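Side-chain contacts in type III pantothenate kinase (Campylobacter jejuni, PDB 2NRH), which probably phosphorylates pantothenate with ATP, the first step of coenzyme A biosynthesis, as a homodimer that needs a monovalent cation: residues 12-15 with 20-23; 28-33 with 48-53; 58-63 with 197-202; 75-80 with 95-100; 177-182 with 188-193. The protein carries 2 engineered substitutions. One frame throughout, in Å; residues are numbered along the deposited sequence.

Contact 1 of 5, residues 12-15 with 20-23. With SO4 (sulfate ion), chain D.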
# COMPACT_ATOMS: atom_id res chain seq x y z
N ASN B 12 1.94 -18.55 10.28
CA ASN B 12 0.89 -19.46 10.63
C ASN B 12 1.08 -20.75 9.83
O ASN B 12 1.58 -20.73 8.68
CB ASN B 12 -0.50 -18.89 10.19
CG ASN B 12 -0.73 -17.43 10.62
OD1 ASN B 12 -0.72 -17.11 11.82
ND2 ASN B 12 -0.94 -16.53 9.62
N ALA B 13 0.65 -21.85 10.41
CA ALA B 13 0.38 -23.07 9.66
C ALA B 13 -1.12 -23.27 9.86
O ALA B 13 -1.63 -23.28 10.99
CB ALA B 13 1.20 -24.23 10.15
N ASN B 14 -1.82 -23.30 8.73
CA ASN B 14 -3.22 -23.58 8.68
C ASN B 14 -3.39 -25.05 8.31
O ASN B 14 -2.81 -25.52 7.33
CB ASN B 14 -3.87 -22.69 7.63
CG ASN B 14 -3.51 -21.22 7.80
OD1 ASN B 14 -3.19 -20.54 6.80
ND2 ASN B 14 -3.57 -20.70 9.06
N PHE B 15 -4.16 -25.74 9.14
CA PHE B 15 -4.46 -27.18 8.98
C PHE B 15 -5.92 -27.39 8.57
O PHE B 15 -6.79 -26.61 8.93
CB PHE B 15 -4.30 -27.87 10.32
CG PHE B 15 -2.89 -28.02 10.76
CD1 PHE B 15 -2.20 -29.19 10.48
CD2 PHE B 15 -2.25 -26.99 11.46
CE1 PHE B 15 -0.89 -29.34 10.91
CE2 PHE B 15 -0.95 -27.12 11.89
CZ PHE B 15 -0.26 -28.32 11.64
N LYS B 20 -12.80 -29.57 9.06
CA LYS B 20 -12.16 -29.14 10.34
C LYS B 20 -10.87 -28.29 10.26
O LYS B 20 -9.76 -28.84 10.20
CB LYS B 20 -11.92 -30.29 11.32
CG LYS B 20 -11.66 -29.79 12.76
CD LYS B 20 -12.78 -30.17 13.78
CE LYS B 20 -12.41 -31.42 14.61
NZ LYS B 20 -13.15 -31.61 15.90
N TYR B 21 -11.04 -26.96 10.35
CA TYR B 21 -9.98 -26.01 10.04
C TYR B 21 -9.41 -25.41 11.31
O TYR B 21 -10.15 -24.92 12.16
CB TYR B 21 -10.56 -24.91 9.14
CG TYR B 21 -9.61 -23.81 8.70
CD1 TYR B 21 -8.99 -23.87 7.45
CD2 TYR B 21 -9.38 -22.66 9.50
CE1 TYR B 21 -8.13 -22.86 7.01
CE2 TYR B 21 -8.52 -21.62 9.05
CZ TYR B 21 -7.90 -21.75 7.80
OH TYR B 21 -7.05 -20.77 7.30
N PHE B 22 -8.08 -25.43 11.44
CA PHE B 22 -7.43 -24.75 12.55
C PHE B 22 -6.10 -24.09 12.20
O PHE B 22 -5.43 -24.48 11.23
CB PHE B 22 -7.34 -25.63 13.81
CG PHE B 22 -6.40 -26.82 13.69
CD1 PHE B 22 -5.12 -26.77 14.25
CD2 PHE B 22 -6.82 -27.99 13.07
CE1 PHE B 22 -4.25 -27.86 14.16
CE2 PHE B 22 -5.95 -29.12 13.00
CZ PHE B 22 -4.68 -29.04 13.54
N THR B 23 -5.73 -23.12 13.01
CA THR B 23 -4.51 -22.39 12.80
C THR B 23 -3.59 -22.49 14.00
O THR B 23 -4.02 -22.24 15.14
CB THR B 23 -4.77 -20.91 12.45
OG1 THR B 23 -5.46 -20.88 11.20
CG2 THR B 23 -3.47 -20.17 12.26
S SO4 D . 1.43 -15.94 6.82
O1 SO4 D . 0.26 -15.30 6.22
O2 SO4 D . 1.92 -15.02 7.84
O3 SO4 D . 1.02 -17.19 7.45
O4 SO4 D . 2.47 -16.18 5.80
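N12 sets its CB 3.8 Å from CG2 of T23, and its backbone N gives a long, weak hydrogen bond to O3 of a sulfate that is also bonded to S94. A13 adds its carbonyl, which receives a CA-H...O contact from T23. N14 pairs with T23 at a non-hydrogen-bonded position of this antiparallel hairpin. The two side chains run alongside each other, and ND2 of N14 gives OG1 of T23 a weak, bent bond of 2.9 Å, angle 125°. Y21 also runs alongside N14, its OH 3.6 Å from CG of N14, with the amide and the phenol ring turned 23° apart. F15 and F22 form the hydrogen-bonded pair: F15 N to F22 O is 2.8 Å and F22 N to F15 O 3.1 Å. With chi1 of 68°, the ring of F22 sits between its own backbone N and carbonyl and leans across to F15, whose CB rests 3.5 Å from the ring centroid. The two rings are nearly parallel but scarcely overlap, centroids 4.7 Å apart. One face of the hairpin is thus apolar, carrying F15 and F22 and continued by F29 and F32, and the other polar, with N14 and T23. N12, A13 and N14 belong to the predicted ATP site, and a sulfate, probably from the crystallisation liquor, at the backbone N of N12 is consistent with a site suited to phosphate oxygens.

Contact 2 of 5, residues 28-33 with 48-53; sequences QFLEFK and KEHLKN
H50 turns its CG anti to the backbone N, chi1 177°, which extends the imidazole straight toward L30 and F29. F29 adopts the same setting, and its ring reaches across to the second helix although its CB does not face it. Over the centre of one imidazole face sits CD2 of L30, 3.9 Å from the ring centroid and only 5° off the normal, a clear CH-pi contact. The F29 and H50 side chains lie antiparallel alongside one another with ring planes 65° apart, and their nearest atoms, CE2 of F29 and CD2 of H50, are 4.1 Å apart. L51 runs across F29, placing CD2 at the ring edge, 3.8 Å from CZ. No direct hydrogen bond joins the segments. Instead a water in the plane of the imidazole lies 3.0 Å from NE2 of H50 and donates to O of F29 at 2.8 Å, linking the ring's edge to the backbone of the 28-33 segment. F29 and L51 both also pack on I8 of strand 4-8, so the two short helices meet over a face of the N-terminal sheet, a layered alpha/beta packing as in the ASKHA (actin-like ATPase) fold.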
# COMPACT_ATOMS: atom_id res chain seq x y z
N GLN B 28 3.95 -23.12 18.03
CA GLN B 28 2.97 -24.21 18.14
C GLN B 28 3.23 -25.28 17.08
O GLN B 28 3.14 -26.51 17.35
CB GLN B 28 1.52 -23.70 18.11
CG GLN B 28 1.12 -22.92 19.43
CD GLN B 28 0.00 -21.92 19.25
OE1 GLN B 28 -0.52 -21.73 18.14
NE2 GLN B 28 -0.37 -21.25 20.33
N PHE B 29 3.57 -24.83 15.87
CA PHE B 29 3.69 -25.76 14.79
C PHE B 29 4.92 -26.68 15.05
O PHE B 29 4.92 -27.90 14.78
CB PHE B 29 3.84 -25.02 13.44
CG PHE B 29 4.27 -25.95 12.30
CD1 PHE B 29 3.36 -26.78 11.69
CD2 PHE B 29 5.59 -26.00 11.90
CE1 PHE B 29 3.72 -27.62 10.68
CE2 PHE B 29 5.99 -26.87 10.85
CZ PHE B 29 5.07 -27.68 10.26
N LEU B 30 5.97 -26.07 15.56
CA LEU B 30 7.19 -26.82 15.76
C LEU B 30 7.05 -27.95 16.83
O LEU B 30 7.81 -28.92 16.80
CB LEU B 30 8.34 -25.84 16.07
CG LEU B 30 8.72 -24.92 14.90
CD1 LEU B 30 9.60 -23.74 15.33
CD2 LEU B 30 9.41 -25.70 13.79
N GLU B 31 6.06 -27.83 17.71
CA GLU B 31 5.82 -28.78 18.82
C GLU B 31 4.73 -29.78 18.52
O GLU B 31 4.43 -30.61 19.38
CB GLU B 31 5.33 -28.05 20.08
CG GLU B 31 6.30 -27.07 20.72
CD GLU B 31 7.61 -27.72 21.11
OE1 GLU B 31 7.60 -28.81 21.74
OE2 GLU B 31 8.66 -27.12 20.78
N PHE B 32 4.08 -29.64 17.37
CA PHE B 32 2.99 -30.48 16.96
C PHE B 32 3.54 -31.87 16.68
O PHE B 32 4.61 -32.04 16.08
CB PHE B 32 2.37 -29.85 15.71
CG PHE B 32 1.09 -30.49 15.22
CD1 PHE B 32 -0.12 -30.26 15.85
CD2 PHE B 32 1.08 -31.29 14.06
CE1 PHE B 32 -1.31 -30.81 15.35
CE2 PHE B 32 -0.11 -31.86 13.57
CZ PHE B 32 -1.30 -31.62 14.21
N LYS B 33 2.86 -32.90 17.17
CA LYS B 33 3.07 -34.21 16.58
C LYS B 33 1.76 -34.88 16.35
O LYS B 33 0.79 -34.60 17.06
CB LYS B 33 4.06 -35.09 17.36
CG LYS B 33 4.54 -36.32 16.48
CD LYS B 33 6.07 -36.65 16.56
CE LYS B 33 6.45 -37.71 15.51
NZ LYS B 33 7.74 -38.43 15.81
N LYS B 48 12.19 -25.64 6.24
CA LYS B 48 12.54 -26.71 5.32
C LYS B 48 13.30 -27.94 5.91
O LYS B 48 12.94 -29.07 5.63
CB LYS B 48 13.21 -26.14 4.09
CG LYS B 48 12.24 -25.36 3.19
CD LYS B 48 12.92 -25.02 1.87
CE LYS B 48 12.24 -23.86 1.06
NZ LYS B 48 10.74 -23.76 1.06
N GLU B 49 14.31 -27.71 6.75
CA GLU B 49 15.04 -28.78 7.45
C GLU B 49 14.12 -29.55 8.41
O GLU B 49 14.09 -30.79 8.47
CB GLU B 49 16.16 -28.13 8.26
CG GLU B 49 17.59 -28.46 7.82
CD GLU B 49 18.29 -29.46 8.76
OE1 GLU B 49 17.79 -30.60 8.91
OE2 GLU B 49 19.36 -29.10 9.34
N HIS B 50 13.38 -28.78 9.20
CA HIS B 50 12.45 -29.37 10.11
C HIS B 50 11.48 -30.29 9.42
O HIS B 50 11.20 -31.36 9.91
CB HIS B 50 11.68 -28.31 10.88
CG HIS B 50 10.64 -28.90 11.79
ND1 HIS B 50 10.94 -29.38 13.05
CD2 HIS B 50 9.31 -29.12 11.61
CE1 HIS B 50 9.84 -29.84 13.61
NE2 HIS B 50 8.83 -29.69 12.76
N LEU B 51 10.94 -29.87 8.29
CA LEU B 51 9.90 -30.65 7.61
C LEU B 51 10.46 -31.94 7.10
O LEU B 51 9.78 -32.97 7.19
CB LEU B 51 9.25 -29.86 6.49
CG LEU B 51 8.36 -28.69 6.98
CD1 LEU B 51 8.24 -27.67 5.89
CD2 LEU B 51 7.01 -29.18 7.40
N LYS B 52 11.70 -31.88 6.59
CA LYS B 52 12.44 -33.04 6.08
C LYS B 52 12.71 -34.10 7.14
O LYS B 52 12.81 -35.26 6.83
CB LYS B 52 13.76 -32.61 5.48
CG LYS B 52 14.12 -33.41 4.25
CD LYS B 52 15.63 -33.80 4.13
CE LYS B 52 15.85 -34.85 2.99
NZ LYS B 52 15.57 -36.29 3.44
N ASN B 53 12.83 -33.67 8.39
CA ASN B 53 13.04 -34.56 9.52
C ASN B 53 11.76 -35.23 9.99
O ASN B 53 11.83 -36.26 10.67
CB ASN B 53 13.73 -33.83 10.69
CG ASN B 53 15.07 -33.19 10.28
OD1 ASN B 53 15.63 -33.49 9.22
ND2 ASN B 53 15.56 -32.29 11.12
O HOH W 1 5.90 -30.07 13.23

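Contact 3 of 5, residues 58-63 with 197-202; sequences INLEPY and RGMKKI
L60 and I202 lie alongside one another and point opposite ways, while M199 runs across L60. CD1 of L60 touches both helix residues, which are about one turn apart: it is 3.8 Å from CB of M199 and from CG2 of I202, and rests 3.7 Å from the carbonyl O of M199. I202 holds CG2 anti to its backbone N, which presents that methyl to the 58-63 side, where it meets CB of Y63 at 3.7 Å as well. CB of Y63 faces the helix while its ring runs off; Y63 also packs on N206 and L209. An Asx turn leads into the 3-10 segment 61-63: OD1 of N59 accepts from N of E61 at 3.0 Å, from above the carbonyl plane. L60 also packs on F39 and I41 of strand 38-42. The side-chain contacts are apolar, and they set helix 194-204 against the turn leaving edge strand 57-59 of the N-terminal sheet, consistent with an ASKHA fold in which the last helix packs back on the N-terminal domain.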
# COMPACT_ATOMS: atom_id res chain seq x y z
N ILE B 58 4.51 -34.81 4.10
CA ILE B 58 4.58 -35.19 2.70
C ILE B 58 4.26 -34.00 1.78
O ILE B 58 3.12 -33.51 1.73
CB ILE B 58 3.64 -36.38 2.45
CG1 ILE B 58 4.29 -37.61 3.09
CG2 ILE B 58 3.37 -36.56 0.93
CD1 ILE B 58 3.36 -38.64 3.44
N ASN B 59 5.29 -33.55 1.07
CA ASN B 59 5.29 -32.27 0.36
C ASN B 59 4.51 -32.41 -0.94
O ASN B 59 4.79 -33.30 -1.76
CB ASN B 59 6.74 -31.83 0.14
CG ASN B 59 6.87 -30.40 -0.37
OD1 ASN B 59 5.90 -29.68 -0.59
ND2 ASN B 59 8.09 -30.01 -0.62
N LEU B 60 3.49 -31.57 -1.09
CA LEU B 60 2.69 -31.64 -2.28
C LEU B 60 3.24 -30.78 -3.40
O LEU B 60 2.78 -30.88 -4.56
CB LEU B 60 1.24 -31.23 -2.01
CG LEU B 60 0.25 -32.12 -1.26
CD1 LEU B 60 -1.16 -31.60 -1.56
CD2 LEU B 60 0.35 -33.64 -1.55
N GLU B 61 4.17 -29.88 -3.06
CA GLU B 61 4.66 -28.92 -4.05
C GLU B 61 5.09 -29.54 -5.39
O GLU B 61 4.74 -29.01 -6.43
CB GLU B 61 5.79 -28.06 -3.49
CG GLU B 61 6.46 -27.12 -4.49
CD GLU B 61 7.17 -25.96 -3.76
OE1 GLU B 61 7.25 -26.03 -2.52
OE2 GLU B 61 7.68 -25.01 -4.41
N PRO B 62 5.87 -30.66 -5.35
CA PRO B 62 6.34 -31.28 -6.62
C PRO B 62 5.23 -31.76 -7.55
O PRO B 62 5.50 -31.93 -8.74
CB PRO B 62 7.21 -32.48 -6.15
CG PRO B 62 7.64 -32.07 -4.68
CD PRO B 62 6.40 -31.38 -4.16
N TYR B 63 4.02 -31.96 -7.04
CA TYR B 63 2.90 -32.46 -7.84
C TYR B 63 2.13 -31.38 -8.59
O TYR B 63 1.34 -31.68 -9.51
CB TYR B 63 1.96 -33.30 -6.97
CG TYR B 63 2.66 -34.50 -6.38
CD1 TYR B 63 2.71 -35.70 -7.09
CD2 TYR B 63 3.31 -34.43 -5.13
CE1 TYR B 63 3.34 -36.80 -6.58
CE2 TYR B 63 3.97 -35.53 -4.62
CZ TYR B 63 3.97 -36.72 -5.35
OH TYR B 63 4.62 -37.86 -4.89
N ARG B 197 -8.42 -26.47 -1.35
CA ARG B 197 -9.04 -27.04 -2.55
C ARG B 197 -8.00 -27.39 -3.66
O ARG B 197 -8.08 -28.45 -4.28
CB ARG B 197 -10.11 -26.10 -3.12
CG ARG B 197 -11.34 -25.91 -2.23
CD ARG B 197 -12.56 -25.26 -3.00
NE ARG B 197 -13.84 -25.86 -2.56
CZ ARG B 197 -14.96 -25.93 -3.29
NH1 ARG B 197 -15.03 -25.43 -4.53
NH2 ARG B 197 -16.03 -26.51 -2.76
N GLY B 198 -7.05 -26.50 -3.92
CA GLY B 198 -5.89 -26.83 -4.75
C GLY B 198 -5.15 -28.06 -4.26
O GLY B 198 -4.88 -28.99 -5.04
N MET B 199 -4.84 -28.09 -2.96
CA MET B 199 -4.25 -29.29 -2.33
C MET B 199 -5.14 -30.55 -2.46
O MET B 199 -4.64 -31.64 -2.72
CB MET B 199 -3.89 -29.02 -0.88
CG MET B 199 -2.95 -27.80 -0.64
SD MET B 199 -2.70 -27.49 1.13
CE MET B 199 -1.71 -28.84 1.46
N LYS B 200 -6.44 -30.39 -2.26
CA LYS B 200 -7.39 -31.49 -2.41
C LYS B 200 -7.29 -32.03 -3.83
O LYS B 200 -7.21 -33.24 -4.03
CB LYS B 200 -8.84 -30.99 -2.15
CG LYS B 200 -9.60 -31.86 -1.15
CD LYS B 200 -10.16 -31.03 -0.00
CE LYS B 200 -10.51 -31.89 1.24
NZ LYS B 200 -11.61 -31.28 2.11
N LYS B 201 -7.28 -31.12 -4.81
CA LYS B 201 -7.17 -31.47 -6.23
C LYS B 201 -5.91 -32.22 -6.52
O LYS B 201 -5.95 -33.16 -7.32
CB LYS B 201 -7.29 -30.25 -7.14
CG LYS B 201 -7.15 -30.56 -8.64
CD LYS B 201 -7.50 -29.36 -9.56
CE LYS B 201 -6.64 -29.37 -10.90
NZ LYS B 201 -6.90 -28.25 -11.93
N ILE B 202 -4.80 -31.83 -5.91
CA ILE B 202 -3.55 -32.57 -6.17
C ILE B 202 -3.65 -34.05 -5.78
O ILE B 202 -3.08 -34.92 -6.46
CB ILE B 202 -2.31 -31.94 -5.47
CG1 ILE B 202 -1.77 -30.78 -6.32
CG2 ILE B 202 -1.22 -33.01 -5.13
CD1 ILE B 202 -1.85 -30.95 -7.78

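Contact 4 of 5, residues 75-80 with 95-100; sequences IDRIAA and AITIDI
R77 and D99 make the tight part of this contact. NE and NH2 of the arginine each take one carboxylate oxygen, a bidentate salt bridge. NE to OD2 is 2.9 Å and nearly straight at 168°, with OD2 in the guanidinium plane and using its syn lone pair. NH2 to OD1 is 2.8 Å but clearly more bent, with the donor tilted from the carboxylate plane; the two planes are nearly coplanar. A bend at chi3, 63°, swings the guanidinium off the line of its alkyl chain and turns NE and NH2 to D99. Second partners fix both groups: OD1 of D99 is also bonded to H106, and NH1 of R77 to the hydroxyl of Y70, which like R77 itself is a predicted substrate-binding residue. Helix 75-81 here lies against strand 95-102 of the central sheet of the C-terminal ASKHA domain, their segment axes 9.9 Å apart at -50°, and it carries D76, the predicted proton acceptor, beside R77. The looser part is at T97, which meets R77 through van der Waals contacts. Its CB lies over one guanidinium face, 3.6 Å from NE, and CG2 is 3.8 Å from CD of R77. T97, only partly buried unlike the arginine and D99, also packs on D91, the predicted potassium ligand.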
# COMPACT_ATOMS: atom_id res chain seq x y z
N ILE B 75 4.29 -21.25 -3.78
CA ILE B 75 3.41 -22.45 -3.83
C ILE B 75 2.03 -22.14 -3.25
O ILE B 75 1.01 -22.74 -3.62
CB ILE B 75 4.10 -23.72 -3.16
CG1 ILE B 75 3.29 -24.99 -3.48
CG2 ILE B 75 4.26 -23.57 -1.65
CD1 ILE B 75 2.71 -25.02 -4.90
N ASP B 76 2.00 -21.20 -2.32
CA ASP B 76 0.69 -20.78 -1.79
C ASP B 76 -0.24 -20.13 -2.83
O ASP B 76 -1.43 -20.39 -2.87
CB ASP B 76 0.86 -19.89 -0.57
CG ASP B 76 1.68 -18.65 -0.85
OD1 ASP B 76 2.54 -18.57 -1.81
OD2 ASP B 76 1.48 -17.71 -0.07
N ARG B 77 0.32 -19.26 -3.66
CA ARG B 77 -0.42 -18.65 -4.78
C ARG B 77 -0.77 -19.70 -5.85
O ARG B 77 -1.88 -19.70 -6.37
CB ARG B 77 0.41 -17.51 -5.37
CG ARG B 77 0.60 -16.42 -4.32
CD ARG B 77 1.60 -15.34 -4.73
NE ARG B 77 1.23 -14.56 -5.89
CZ ARG B 77 2.04 -13.73 -6.53
NH1 ARG B 77 3.26 -13.48 -6.08
NH2 ARG B 77 1.62 -13.06 -7.58
N ILE B 78 0.17 -20.58 -6.18
CA ILE B 78 -0.11 -21.65 -7.10
C ILE B 78 -1.35 -22.47 -6.63
O ILE B 78 -2.30 -22.63 -7.39
CB ILE B 78 1.14 -22.57 -7.35
CG1 ILE B 78 2.15 -21.83 -8.21
CG2 ILE B 78 0.72 -23.89 -8.05
CD1 ILE B 78 3.54 -22.42 -8.28
N ALA B 79 -1.31 -22.96 -5.39
CA ALA B 79 -2.36 -23.76 -4.84
C ALA B 79 -3.72 -23.05 -4.82
O ALA B 79 -4.76 -23.71 -4.93
CB ALA B 79 -1.98 -24.24 -3.41
N ALA B 80 -3.73 -21.74 -4.63
CA ALA B 80 -5.01 -20.98 -4.63
C ALA B 80 -5.54 -20.74 -6.03
O ALA B 80 -6.76 -20.57 -6.20
CB ALA B 80 -4.90 -19.66 -3.92
N ALA B 95 -0.08 -10.24 3.32
CA ALA B 95 0.18 -9.60 2.05
C ALA B 95 -1.10 -9.83 1.26
O ALA B 95 -1.91 -10.69 1.62
CB ALA B 95 1.38 -10.29 1.35
N ILE B 96 -1.31 -9.03 0.25
CA ILE B 96 -2.41 -9.17 -0.70
C ILE B 96 -1.76 -9.53 -2.06
O ILE B 96 -0.98 -8.76 -2.60
CB ILE B 96 -3.24 -7.86 -0.75
CG1 ILE B 96 -4.00 -7.70 0.57
CG2 ILE B 96 -4.22 -7.81 -1.94
CD1 ILE B 96 -4.80 -6.37 0.69
N THR B 97 -1.99 -10.74 -2.54
CA THR B 97 -1.51 -11.13 -3.88
C THR B 97 -2.69 -11.26 -4.82
O THR B 97 -3.74 -11.77 -4.44
CB THR B 97 -0.72 -12.42 -3.82
OG1 THR B 97 -1.58 -13.46 -3.33
CG2 THR B 97 0.46 -12.22 -2.88
N ILE B 98 -2.55 -10.70 -6.02
CA ILE B 98 -3.59 -10.73 -7.05
C ILE B 98 -3.04 -11.47 -8.26
O ILE B 98 -2.07 -11.06 -8.87
CB ILE B 98 -4.05 -9.29 -7.44
CG1 ILE B 98 -4.60 -8.53 -6.25
CG2 ILE B 98 -5.20 -9.33 -8.45
CD1 ILE B 98 -3.67 -7.57 -5.59
N ASP B 99 -3.61 -12.60 -8.59
CA ASP B 99 -3.13 -13.41 -9.74
C ASP B 99 -4.20 -13.58 -10.82
O ASP B 99 -5.40 -13.76 -10.55
CB ASP B 99 -2.62 -14.76 -9.25
CG ASP B 99 -1.28 -14.66 -8.50
OD1 ASP B 99 -0.25 -14.38 -9.18
OD2 ASP B 99 -1.27 -14.86 -7.24
N ILE B 100 -3.76 -13.58 -12.06
CA ILE B 100 -4.70 -13.62 -13.18
C ILE B 100 -4.62 -14.90 -13.98
O ILE B 100 -3.58 -15.23 -14.53
CB ILE B 100 -4.57 -12.36 -14.09
CG1 ILE B 100 -4.84 -11.06 -13.26
CG2 ILE B 100 -5.58 -12.44 -15.25
CD1 ILE B 100 -3.73 -10.63 -12.32

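Contact 5 of 5, residues 177-182 with 188-193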
# COMPACT_ATOMS: atom_id res chain seq x y z
N ASP B 177 -8.72 -11.45 5.15
CA ASP B 177 -9.38 -10.18 4.76
C ASP B 177 -10.14 -10.31 3.47
O ASP B 177 -10.57 -9.31 2.90
CB ASP B 177 -8.38 -9.01 4.65
CG ASP B 177 -7.90 -8.50 6.02
OD1 ASP B 177 -8.75 -8.17 6.87
OD2 ASP B 177 -6.67 -8.40 6.24
N GLY B 178 -10.30 -11.54 3.00
CA GLY B 178 -10.87 -11.77 1.67
C GLY B 178 -12.37 -11.42 1.57
O GLY B 178 -12.78 -10.77 0.58
N GLN B 179 -13.15 -11.81 2.59
CA GLN B 179 -14.63 -11.58 2.61
C GLN B 179 -14.95 -10.07 2.56
O GLN B 179 -15.77 -9.61 1.72
CB GLN B 179 -15.34 -12.27 3.80
CG GLN B 179 -16.91 -12.10 3.78
CD GLN B 179 -17.56 -12.64 2.49
OE1 GLN B 179 -17.75 -13.83 2.35
NE2 GLN B 179 -17.89 -11.75 1.55
N PHE B 180 -14.25 -9.32 3.40
CA PHE B 180 -14.30 -7.89 3.39
C PHE B 180 -14.04 -7.27 2.00
O PHE B 180 -14.82 -6.42 1.51
CB PHE B 180 -13.32 -7.37 4.42
CG PHE B 180 -13.11 -5.92 4.32
CD1 PHE B 180 -14.13 -5.03 4.67
CD2 PHE B 180 -11.91 -5.42 3.87
CE1 PHE B 180 -13.92 -3.69 4.57
CE2 PHE B 180 -11.74 -4.10 3.75
CZ PHE B 180 -12.73 -3.23 4.11
N LEU B 181 -12.98 -7.71 1.34
CA LEU B 181 -12.69 -7.20 -0.01
C LEU B 181 -13.70 -7.68 -1.06
O LEU B 181 -14.11 -6.91 -1.92
CB LEU B 181 -11.28 -7.56 -0.44
CG LEU B 181 -10.17 -6.89 0.39
CD1 LEU B 181 -8.87 -7.43 -0.16
CD2 LEU B 181 -10.22 -5.33 0.32
N ALA B 182 -14.14 -8.94 -0.95
CA ALA B 182 -15.13 -9.50 -1.86
C ALA B 182 -16.43 -8.64 -1.91
O ALA B 182 -16.93 -8.30 -3.00
CB ALA B 182 -15.42 -10.91 -1.45
N ALA B 188 -18.33 -12.03 -7.52
CA ALA B 188 -17.16 -12.46 -6.81
C ALA B 188 -17.55 -13.46 -5.74
O ALA B 188 -18.59 -13.31 -5.08
CB ALA B 188 -16.49 -11.29 -6.19
N ILE B 189 -16.73 -14.49 -5.57
CA ILE B 189 -16.90 -15.48 -4.53
C ILE B 189 -15.85 -15.28 -3.46
O ILE B 189 -14.78 -14.76 -3.73
CB ILE B 189 -16.79 -16.89 -5.11
CG1 ILE B 189 -18.18 -17.55 -5.17
CG2 ILE B 189 -15.90 -17.80 -4.24
CD1 ILE B 189 -18.95 -17.28 -6.46
N TYR B 190 -16.17 -15.67 -2.24
CA TYR B 190 -15.21 -15.76 -1.19
C TYR B 190 -15.21 -17.22 -0.77
O TYR B 190 -16.27 -17.82 -0.53
CB TYR B 190 -15.48 -14.84 0.02
CG TYR B 190 -14.59 -15.19 1.20
CD1 TYR B 190 -13.23 -14.79 1.21
CD2 TYR B 190 -15.07 -15.96 2.27
CE1 TYR B 190 -12.36 -15.15 2.22
CE2 TYR B 190 -14.21 -16.29 3.35
CZ TYR B 190 -12.84 -15.87 3.30
OH TYR B 190 -11.95 -16.17 4.32
N ASP B 191 -14.01 -17.80 -0.70
CA ASP B 191 -13.83 -19.16 -0.31
C ASP B 191 -12.59 -19.15 0.58
O ASP B 191 -11.47 -18.96 0.13
CB ASP B 191 -13.65 -19.98 -1.57
CG ASP B 191 -13.51 -21.45 -1.30
OD1 ASP B 191 -13.47 -21.92 -0.12
OD2 ASP B 191 -13.41 -22.18 -2.31
N LYS B 192 -12.83 -19.30 1.88
CA LYS B 192 -11.80 -19.41 2.90
C LYS B 192 -10.82 -20.53 2.59
O LYS B 192 -9.66 -20.47 2.99
CB LYS B 192 -12.48 -19.70 4.24
CG LYS B 192 -11.56 -19.87 5.44
CD LYS B 192 -12.39 -20.19 6.67
CE LYS B 192 -11.59 -19.94 7.92
NZ LYS B 192 -12.12 -20.83 9.03
N LEU B 193 -11.30 -21.54 1.87
CA LEU B 193 -10.52 -22.73 1.65
C LEU B 193 -9.95 -22.87 0.25
O LEU B 193 -9.67 -23.98 -0.16
CB LEU B 193 -11.34 -23.98 1.97
CG LEU B 193 -12.14 -24.12 3.28
CD1 LEU B 193 -13.16 -25.24 3.12
CD2 LEU B 193 -11.28 -24.39 4.49
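Y190 has its ring covered on both faces: CB of Q179 sits over the centre of one, 4.0 Å from the centroid as a CH-pi contact, and N of K192 lies on the opposite one, nearer the rim. CD1 comes 3.3 Å from the backbone N of Q179 and 3.5 Å from C of G178, so the first turn of helix 178-182 lies against the ring. G178, with no side chain, lets the backbone lie this close. The Q179 amide, turned 60° to the ring plane, follows a chain bent at chi2 (58°) that folds OE1 back to within 3.4 Å of CB of Y190; NE2 makes a weak bond to N183. Further along, CB of A182 meets CB of Y190 at 4.2 Å, and CB of A188 comes 4.4 Å from O of A182. An Asx turn, OD1 of D191 to N of L193, shapes the chain after the strand. Helix and strand run nearly antiparallel, at 163°, within the beta-alpha-beta unit 171-190. No hydrogen bond crosses between the two segments: the packing on its faces limits the rotation of the ring, while the phenol OH bonds to the carbonyl of G175, which satisfies and anchors its far end.

How the contacts relate
From the N terminus, contact 1 closes the hairpin of strands 12-16 and 21-25. Contact 2 follows in series, joining helices 26-30 and 48-53 around strand 38-42; the two touch through A13, F15 and F22 against F29 and F32. Contact 3 closes the long loop from strand 57-59 to the C-terminal helix 194-204, and both contacts 4 and 5 nest inside it, in series with each other. Contact 4 ties helix 75-81 to strand 95-102, while contact 5 folds a helix on edge strand 188-190 of the same sheet. No loops cross. Contact 5 also reaches contact 1, where Y21 packs on K192 and L193, a link from the N-terminal sheet to the loop after strand 188-190.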